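Local atomic coordinates of sepf-like protein (Archaeoglobus fulgidus, PDB entry 3ZIE), a protein that probably takes part in cell division as an archaeal relative of SepF, the protein identified as a membrane anchor for the Z ring. Residues D58-G63 and I74-N79; I26-I31 and E64-M69. The protein carries 1 engineered substitution. All blocks are in the same frame, centred on the assembly; numbering follows the deposited sequence.

Contact 1: residues D58-G63 and I74-N79; sequences DIVGLG and IKVDRN
The guanidinium of Arg-78 is met at its edge, near its plane, by Val-60, whose CG1 lies 3.2 Å from Arg-78 NH1. The contact joins strand 58-62, outermost within the chain in the four-stranded sheet of this alpha/beta domain, to strand 75-78, which stands off from it: the axes of the two short segments approach to 6.7 Å at 40°, and side chains bridge the gap without a backbone ladder between the two. The carboxylate of Asp-58 divides its two oxygens between partners. OD2 accepts the backbone N of Val-76 at 3.0 Å in a nearly straight bond (170° at the hydrogen), met on its anti side, while OD1 turns back to the N of Ile-59 in a weak bond. Asp-58 CG lies opposite its own backbone N (chi1 -153°), which sends the carboxylate across to the other strand. Replacing Asp-58 by an alanine would probably leave the amide of Val-76 without its acceptor and loosen the hold on strand 75-78. That strand is also gripped by a second subunit, since Lys-75, Val-76 and Asp-77 form a parallel ladder with a strand of the other chain. Between the two strands, Val-60 and Val-76 reach toward each other tip to tip, with Val-60 CG2 resting 3.7 Å from Val-76 CB.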
ATOM      1  N   ASP B  58       4.122  -8.216   8.989  1.00 10.76           N
ATOM      2  CA  ASP B  58       5.266  -7.592   8.386  1.00 11.59           C
ATOM      3  C   ASP B  58       5.111  -6.057   8.490  1.00 11.66           C
ATOM      4  O   ASP B  58       3.992  -5.541   8.672  1.00  9.74           O
ATOM      5  CB  ASP B  58       5.324  -8.021   6.932  1.00 11.50           C
ATOM      6  CG  ASP B  58       6.714  -7.994   6.369  1.00 17.26           C
ATOM      7  OD1 ASP B  58       7.651  -7.486   7.052  1.00 15.58           O
ATOM      8  OD2 ASP B  58       6.873  -8.491   5.204  1.00 19.79           O
ATOM      9  N   ILE B  59       6.217  -5.328   8.398  1.00 10.26           N
ATOM     10  CA  ILE B  59       6.122  -3.865   8.327  1.00 11.48           C
ATOM     11  C   ILE B  59       7.256  -3.407   7.444  1.00 12.05           C
ATOM     12  O   ILE B  59       8.402  -3.774   7.722  1.00 12.21           O
ATOM     13  CB  ILE B  59       6.201  -3.216   9.727  1.00 11.95           C
ATOM     14  CG1 ILE B  59       6.199  -1.694   9.658  1.00 12.55           C
ATOM     15  CG2 ILE B  59       7.490  -3.687  10.529  1.00 11.93           C
ATOM     16  CD1 ILE B  59       6.000  -1.064  11.036  1.00 18.27           C
ATOM     17  N   VAL B  60       6.958  -2.655   6.384  1.00 10.53           N
ATOM     18  CA  VAL B  60       7.967  -2.319   5.378  1.00 11.76           C
ATOM     19  C   VAL B  60       7.793  -0.819   5.016  1.00 11.85           C
ATOM     20  O   VAL B  60       6.674  -0.379   4.795  1.00  9.58           O
ATOM     21  CB  VAL B  60       7.727  -3.228   4.147  1.00 12.53           C
ATOM     22  CG1 VAL B  60       8.640  -2.892   3.021  1.00 15.08           C
ATOM     23  CG2 VAL B  60       7.985  -4.738   4.533  1.00 14.09           C
ATOM     24  N   GLY B  61       8.876  -0.055   4.920  1.00 10.95           N
ATOM     25  CA  GLY B  61       8.781   1.326   4.449  1.00 12.58           C
ATOM     26  C   GLY B  61       8.380   1.350   2.977  1.00 13.54           C
ATOM     27  O   GLY B  61       8.744   0.440   2.223  1.00 14.56           O
ATOM     28  N   LEU B  62       7.641   2.382   2.569  1.00 12.62           N
ATOM     29  CA  LEU B  62       7.209   2.566   1.162  1.00 13.09           C
ATOM     30  C   LEU B  62       7.588   4.013   0.851  1.00 13.59           C
ATOM     31  O   LEU B  62       6.974   4.951   1.366  1.00 13.53           O
ATOM     32  CB  LEU B  62       5.690   2.341   0.994  1.00 10.62           C
ATOM     33  CG  LEU B  62       5.080   2.729  -0.361  1.00 12.98           C
ATOM     34  CD1 LEU B  62       5.472   1.723  -1.433  1.00 11.45           C
ATOM     35  CD2 LEU B  62       3.590   2.886  -0.261  1.00 11.72           C
ATOM     36  N   GLY B  63       8.627   4.196   0.058  1.00 14.87           N
ATOM     37  CA  GLY B  63       9.241   5.525  -0.089  1.00 17.65           C
ATOM     38  C   GLY B  63       9.647   6.125   1.260  1.00 19.25           C
ATOM     39  O   GLY B  63       9.977   5.424   2.227  1.00 19.20           O
ATOM     40  N   ILE B  74       0.258 -12.498   6.051  1.00 12.41           N
ATOM     41  CA  ILE B  74       0.366 -11.676   4.814  1.00 12.96           C
ATOM     42  C   ILE B  74       1.743 -11.040   4.897  1.00 12.20           C
ATOM     43  O   ILE B  74       2.131 -10.522   5.947  1.00 11.91           O
ATOM     44  CB  ILE B  74      -0.804 -10.645   4.609  1.00 10.94           C
ATOM     45  CG1 ILE B  74      -2.177 -11.380   4.535  1.00 11.26           C
ATOM     46  CG2 ILE B  74      -0.524  -9.730   3.360  1.00 11.02           C
ATOM     47  CD1 ILE B  74      -3.480 -10.483   4.508  1.00 10.18           C
ATOM     48  N   LYS B  75       2.538 -11.216   3.845  1.00 12.72           N
ATOM     49  CA  LYS B  75       3.906 -10.692   3.849  1.00 14.79           C
ATOM     50  C   LYS B  75       4.030  -9.685   2.731  1.00 14.33           C
ATOM     51  O   LYS B  75       3.147  -9.604   1.868  1.00 12.43           O
ATOM     52  CB  LYS B  75       4.960 -11.794   3.639  1.00 17.25           C
ATOM     53  CG  LYS B  75       5.113 -12.797   4.847  1.00 22.41           C
ATOM     54  CD  LYS B  75       5.790 -12.085   6.084  1.00 26.18           C
ATOM     55  CE  LYS B  75       5.942 -12.971   7.337  1.00 27.00           C
ATOM     56  NZ  LYS B  75       6.709 -14.233   7.024  1.00 31.81           N
ATOM     57  N   VAL B  76       5.065  -8.862   2.797  1.00 14.76           N
ATOM     58  CA  VAL B  76       5.417  -7.986   1.690  1.00 15.30           C
ATOM     59  C   VAL B  76       6.502  -8.670   0.893  1.00 16.36           C
ATOM     60  O   VAL B  76       7.534  -9.048   1.446  1.00 17.63           O
ATOM     61  CB  VAL B  76       5.909  -6.627   2.191  1.00 15.86           C
ATOM     62  CG1 VAL B  76       6.283  -5.701   1.002  1.00 15.49           C
ATOM     63  CG2 VAL B  76       4.838  -5.959   3.055  1.00 14.31           C
ATOM     64  N   ASP B  77       6.279  -8.887  -0.396  1.00 15.80           N
ATOM     65  CA  ASP B  77       7.363  -9.362  -1.277  1.00 16.20           C
ATOM     66  C   ASP B  77       8.257  -8.146  -1.571  1.00 16.85           C
ATOM     67  O   ASP B  77       7.829  -7.188  -2.234  1.00 18.51           O
ATOM     68  CB  ASP B  77       6.770  -9.970  -2.537  1.00 16.19           C
ATOM     69  CG  ASP B  77       7.811 -10.368  -3.563  1.00 16.40           C
ATOM     70  OD1 ASP B  77       9.028 -10.326  -3.238  1.00 14.52           O
ATOM     71  OD2 ASP B  77       7.390 -10.699  -4.713  1.00 19.02           O
ATOM     72  N   ARG B  78       9.484  -8.168  -1.041  1.00 16.85           N
ATOM     73  CA  ARG B  78      10.436  -7.028  -1.185  1.00 16.90           C
ATOM     74  C   ARG B  78      11.133  -6.918  -2.543  1.00 16.81           C
ATOM     75  O   ARG B  78      11.818  -5.944  -2.805  1.00 17.12           O
ATOM     76  CB  ARG B  78      11.523  -7.124  -0.162  1.00 18.30           C
ATOM     77  CG  ARG B  78      11.059  -6.878   1.302  1.00 20.66           C
ATOM     78  CD  ARG B  78      12.291  -7.160   2.150  1.00 23.64           C
ATOM     79  NE  ARG B  78      12.210  -6.745   3.547  1.00 29.54           N
ATOM     80  CZ  ARG B  78      11.670  -5.625   3.979  1.00 28.09           C
ATOM     81  NH1 ARG B  78      11.163  -4.790   3.106  1.00 31.32           N
ATOM     82  NH2 ARG B  78      11.662  -5.346   5.280  1.00 31.24           N
ATOM     83  N   ASN B  79      10.941  -7.901  -3.412  1.00 15.39           N
ATOM     84  CA  ASN B  79      11.446  -7.770  -4.784  1.00 14.26           C
ATOM     85  C   ASN B  79      10.426  -6.965  -5.623  1.00 14.26           C
ATOM     86  O   ASN B  79       9.354  -7.471  -5.879  1.00 13.15           O
ATOM     87  CB  ASN B  79      11.566  -9.171  -5.389  1.00 15.49           C
ATOM     88  CG  ASN B  79      12.033  -9.145  -6.850  1.00 16.91           C
ATOM     89  OD1 ASN B  79      12.960  -8.432  -7.212  1.00 18.63           O
ATOM     90  ND2 ASN B  79      11.352  -9.915  -7.693  1.00 20.07           N
TER

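Contact 2: residues I26-I31 and E64-M69; sequences IVVADI and EDYVIM. Engineered in segment 64-69: Met-69 (natural residue Ile).
Two antiparallel strands at the middle of the mixed sheet, 26-30 and 66-70, form this contact, a regular ladder in which hydrogen-bonded and non-hydrogen-bonded pairs take turns. Val-27 and Met-69 exchange two backbone bonds, Ala-29 and Val-67 two more, and Ile-31 N adds a fifth to Asp-65 O at 2.7 Å, carrying the pairing just past the strand ends. The non-hydrogen-bonded pair Asp-30 and Tyr-66 brings a carboxylate against an aromatic ring. Asp-30 OD1 lies over one face of the Tyr-66 ring, 4.1 Å above its plane and offset toward the rim, the carboxylate plane turned 29° from the ring. Asp-30 CB approaches Tyr-66 CE1 to 3.6 Å, and OD1 is held by the backbone N of Ala-32. Beside them Val-28 CG1 touches Tyr-66 CD1 at 3.9 Å. Ile-31 has its CG1 wedged between backbone N and carbonyl carbon (chi1 57°), a turn that brings CD1 to 4.0 Å from Val-67 CG2. Met-69, engineered in place of isoleucine and present as selenomethionine, sets its CB 3.5 Å from Val-27 O. The face bearing Val-27 and Met-69 packs against helix 14-22, with Met-69 also reaching helix 38-55; on the other face Val-28 and Tyr-66 meet Leu-62 of the second subunit, while strand 2-7 flanks strand 26-30 and strand 58-62 flanks strand 66-70.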
ATOM      1  N   ILE B  26      -5.135  -4.800   6.501  1.00  7.62           N
ATOM      2  CA  ILE B  26      -3.825  -4.234   6.116  1.00  7.01           C
ATOM      3  C   ILE B  26      -3.934  -2.724   6.343  1.00  8.41           C
ATOM      4  O   ILE B  26      -4.979  -2.111   6.018  1.00  8.21           O
ATOM      5  CB  ILE B  26      -3.480  -4.558   4.664  1.00  7.78           C
ATOM      6  CG1 ILE B  26      -3.273  -6.095   4.518  1.00  8.38           C
ATOM      7  CG2 ILE B  26      -2.204  -3.721   4.103  1.00  7.48           C
ATOM      8  CD1 ILE B  26      -3.363  -6.595   3.112  1.00  9.25           C
ATOM      9  N   VAL B  27      -2.893  -2.130   6.926  1.00  6.67           N
ATOM     10  CA  VAL B  27      -2.861  -0.681   7.098  1.00  7.01           C
ATOM     11  C   VAL B  27      -1.660  -0.101   6.378  1.00  7.62           C
ATOM     12  O   VAL B  27      -0.529  -0.613   6.535  1.00  7.26           O
ATOM     13  CB  VAL B  27      -2.755  -0.274   8.580  1.00  7.72           C
ATOM     14  CG1 VAL B  27      -2.633   1.262   8.714  1.00  8.65           C
ATOM     15  CG2 VAL B  27      -3.944  -0.808   9.373  1.00  7.84           C
ATOM     16  N   VAL B  28      -1.907   0.937   5.578  1.00  7.09           N
ATOM     17  CA  VAL B  28      -0.834   1.707   4.973  1.00  8.42           C
ATOM     18  C   VAL B  28      -0.844   3.036   5.742  1.00  9.85           C
ATOM     19  O   VAL B  28      -1.830   3.783   5.752  1.00 10.58           O
ATOM     20  CB  VAL B  28      -1.017   1.894   3.458  1.00  8.99           C
ATOM     21  CG1 VAL B  28       0.195   2.740   2.835  1.00 10.42           C
ATOM     22  CG2 VAL B  28      -1.037   0.527   2.760  1.00  8.78           C
ATOM     23  N   ALA B  29       0.233   3.304   6.470  1.00 11.06           N
ATOM     24  CA  ALA B  29       0.284   4.500   7.342  1.00 12.40           C
ATOM     25  C   ALA B  29       1.134   5.610   6.738  1.00 13.33           C
ATOM     26  O   ALA B  29       2.303   5.382   6.322  1.00 13.86           O
ATOM     27  CB  ALA B  29       0.808   4.086   8.727  1.00 12.36           C
ATOM     28  N   ASP B  30       0.555   6.824   6.677  1.00 13.53           N
ATOM     29  CA  ASP B  30       1.282   7.981   6.202  1.00 13.05           C
ATOM     30  C   ASP B  30       1.958   8.587   7.407  1.00 12.33           C
ATOM     31  O   ASP B  30       1.263   8.966   8.347  1.00 12.46           O
ATOM     32  CB  ASP B  30       0.314   9.006   5.589  1.00 14.56           C
ATOM     33  CG  ASP B  30       1.039  10.181   4.937  1.00 18.13           C
ATOM     34  OD1 ASP B  30       2.270  10.269   5.010  1.00 20.70           O
ATOM     35  OD2 ASP B  30       0.377  11.030   4.287  1.00 23.96           O
ATOM     36  N   ILE B  31       3.295   8.627   7.403  1.00 12.86           N
ATOM     37  CA  ILE B  31       4.033   9.241   8.526  1.00 12.59           C
ATOM     38  C   ILE B  31       4.684  10.589   8.168  1.00 13.28           C
ATOM     39  O   ILE B  31       5.515  11.094   8.965  1.00 12.01           O
ATOM     40  CB  ILE B  31       5.166   8.285   9.099  1.00 13.16           C
ATOM     41  CG1 ILE B  31       6.139   7.913   7.956  1.00 15.43           C
ATOM     42  CG2 ILE B  31       4.462   7.144   9.952  1.00 13.00           C
ATOM     43  CD1 ILE B  31       7.357   7.081   8.259  1.00 18.98           C
ATOM     44  N   GLU B  64       9.562   7.439   1.329  1.00 20.20           N
ATOM     45  CA  GLU B  64       9.949   8.209   2.521  1.00 22.08           C
ATOM     46  C   GLU B  64       8.824   8.395   3.498  1.00 20.11           C
ATOM     47  O   GLU B  64       9.067   8.631   4.679  1.00 20.69           O
ATOM     48  CB  GLU B  64      10.382   9.636   2.090  1.00 23.93           C
ATOM     49  CG  GLU B  64      11.625   9.682   1.252  1.00 29.47           C
ATOM     50  CD  GLU B  64      12.865   9.869   2.103  1.00 35.81           C
ATOM     51  OE1 GLU B  64      12.860   9.429   3.281  1.00 39.02           O
ATOM     52  OE2 GLU B  64      13.842  10.478   1.595  1.00 39.08           O
ATOM     53  N   ASP B  65       7.585   8.350   3.020  1.00 17.93           N
ATOM     54  CA  ASP B  65       6.502   8.902   3.811  1.00 17.03           C
ATOM     55  C   ASP B  65       5.461   7.919   4.296  1.00 16.13           C
ATOM     56  O   ASP B  65       4.553   8.309   5.023  1.00 17.12           O
ATOM     57  CB  ASP B  65       5.860  10.091   3.050  1.00 18.63           C
ATOM     58  CG  ASP B  65       6.811  11.267   2.932  1.00 22.37           C
ATOM     59  OD1 ASP B  65       7.756  11.344   3.762  1.00 25.00           O
ATOM     60  OD2 ASP B  65       6.646  12.098   2.018  1.00 25.68           O
ATOM     61  N   TYR B  66       5.568   6.654   3.863  1.00 14.63           N
ATOM     62  CA  TYR B  66       4.597   5.603   4.189  1.00 11.90           C
ATOM     63  C   TYR B  66       5.268   4.360   4.775  1.00 10.47           C
ATOM     64  O   TYR B  66       6.420   4.076   4.517  1.00 10.27           O
ATOM     65  CB  TYR B  66       3.817   5.131   2.935  1.00 12.29           C
ATOM     66  CG  TYR B  66       2.913   6.184   2.423  1.00 12.13           C
ATOM     67  CD1 TYR B  66       1.634   6.348   2.941  1.00 11.40           C
ATOM     68  CD2 TYR B  66       3.333   7.022   1.409  1.00 13.58           C
ATOM     69  CE1 TYR B  66       0.790   7.372   2.460  1.00 13.23           C
ATOM     70  CE2 TYR B  66       2.513   8.059   0.954  1.00 14.92           C
ATOM     71  CZ  TYR B  66       1.246   8.216   1.494  1.00 12.98           C
ATOM     72  OH  TYR B  66       0.444   9.228   1.021  1.00 13.74           O
ATOM     73  N   VAL B  67       4.491   3.590   5.502  1.00 10.62           N
ATOM     74  CA  VAL B  67       4.913   2.288   5.999  1.00 11.99           C
ATOM     75  C   VAL B  67       3.741   1.347   5.747  1.00 12.50           C
ATOM     76  O   VAL B  67       2.605   1.693   6.014  1.00 12.71           O
ATOM     77  CB  VAL B  67       5.213   2.391   7.529  1.00 13.42           C
ATOM     78  CG1 VAL B  67       5.554   1.116   8.083  1.00 15.74           C
ATOM     79  CG2 VAL B  67       6.463   3.247   7.730  1.00 14.63           C
ATOM     80  N   ILE B  68       4.008   0.158   5.240  1.00 11.90           N
ATOM     81  CA  ILE B  68       2.950  -0.816   4.971  1.00 10.09           C
ATOM     82  C   ILE B  68       2.996  -1.834   6.109  1.00 11.52           C
ATOM     83  O   ILE B  68       4.064  -2.382   6.421  1.00  9.42           O
ATOM     84  CB  ILE B  68       3.156  -1.555   3.645  1.00 10.51           C
ATOM     85  CG1 ILE B  68       3.204  -0.602   2.434  1.00 11.00           C
ATOM     86  CG2 ILE B  68       2.037  -2.585   3.453  1.00 10.97           C
ATOM     87  CD1 ILE B  68       3.829  -1.238   1.136  1.00 11.55           C
HETATM   88  N   MSE B  69       1.849  -2.081   6.725  1.00 10.46           N
HETATM   89  CA  MSE B  69       1.764  -3.047   7.815  1.00 12.61           C
HETATM   90  C   MSE B  69       0.798  -4.142   7.478  1.00 11.63           C
HETATM   91  O   MSE B  69      -0.352  -3.860   7.089  1.00 11.19           O
HETATM   92  CB  MSE B  69       1.279  -2.298   9.064  1.00 12.09           C
HETATM   93  CG  MSE B  69       2.342  -1.222   9.468  1.00 17.01           C
HETATM   94 SE   MSE B  69       1.572  -0.721  11.107  1.00 31.11          SE
HETATM   95  CE  MSE B  69       2.346  -2.597  11.830  1.00  9.36           C
TER

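Contacts 1 and 2, their centres about 10 Å apart, illustrate how a chain's core and its interface can be built side by side: strands 58-62 and 66-70 are neighbours in one sheet, while strand 75-78 pairs with a strand of the second subunit. The segments of the two contacts alternate along the sequence. Val-60 O lies 2.8 Å from Ile-68 N, a probable hydrogen bond that joins the two contacts directly. On the helix side, Ile-59 CG1 packs 3.3 Å from Val-67 CG1 and 3.9 Å from Met-69 CG. Contact 2 is thus the buried centre and contact 1 the partly buried margin, and both touch the second subunit.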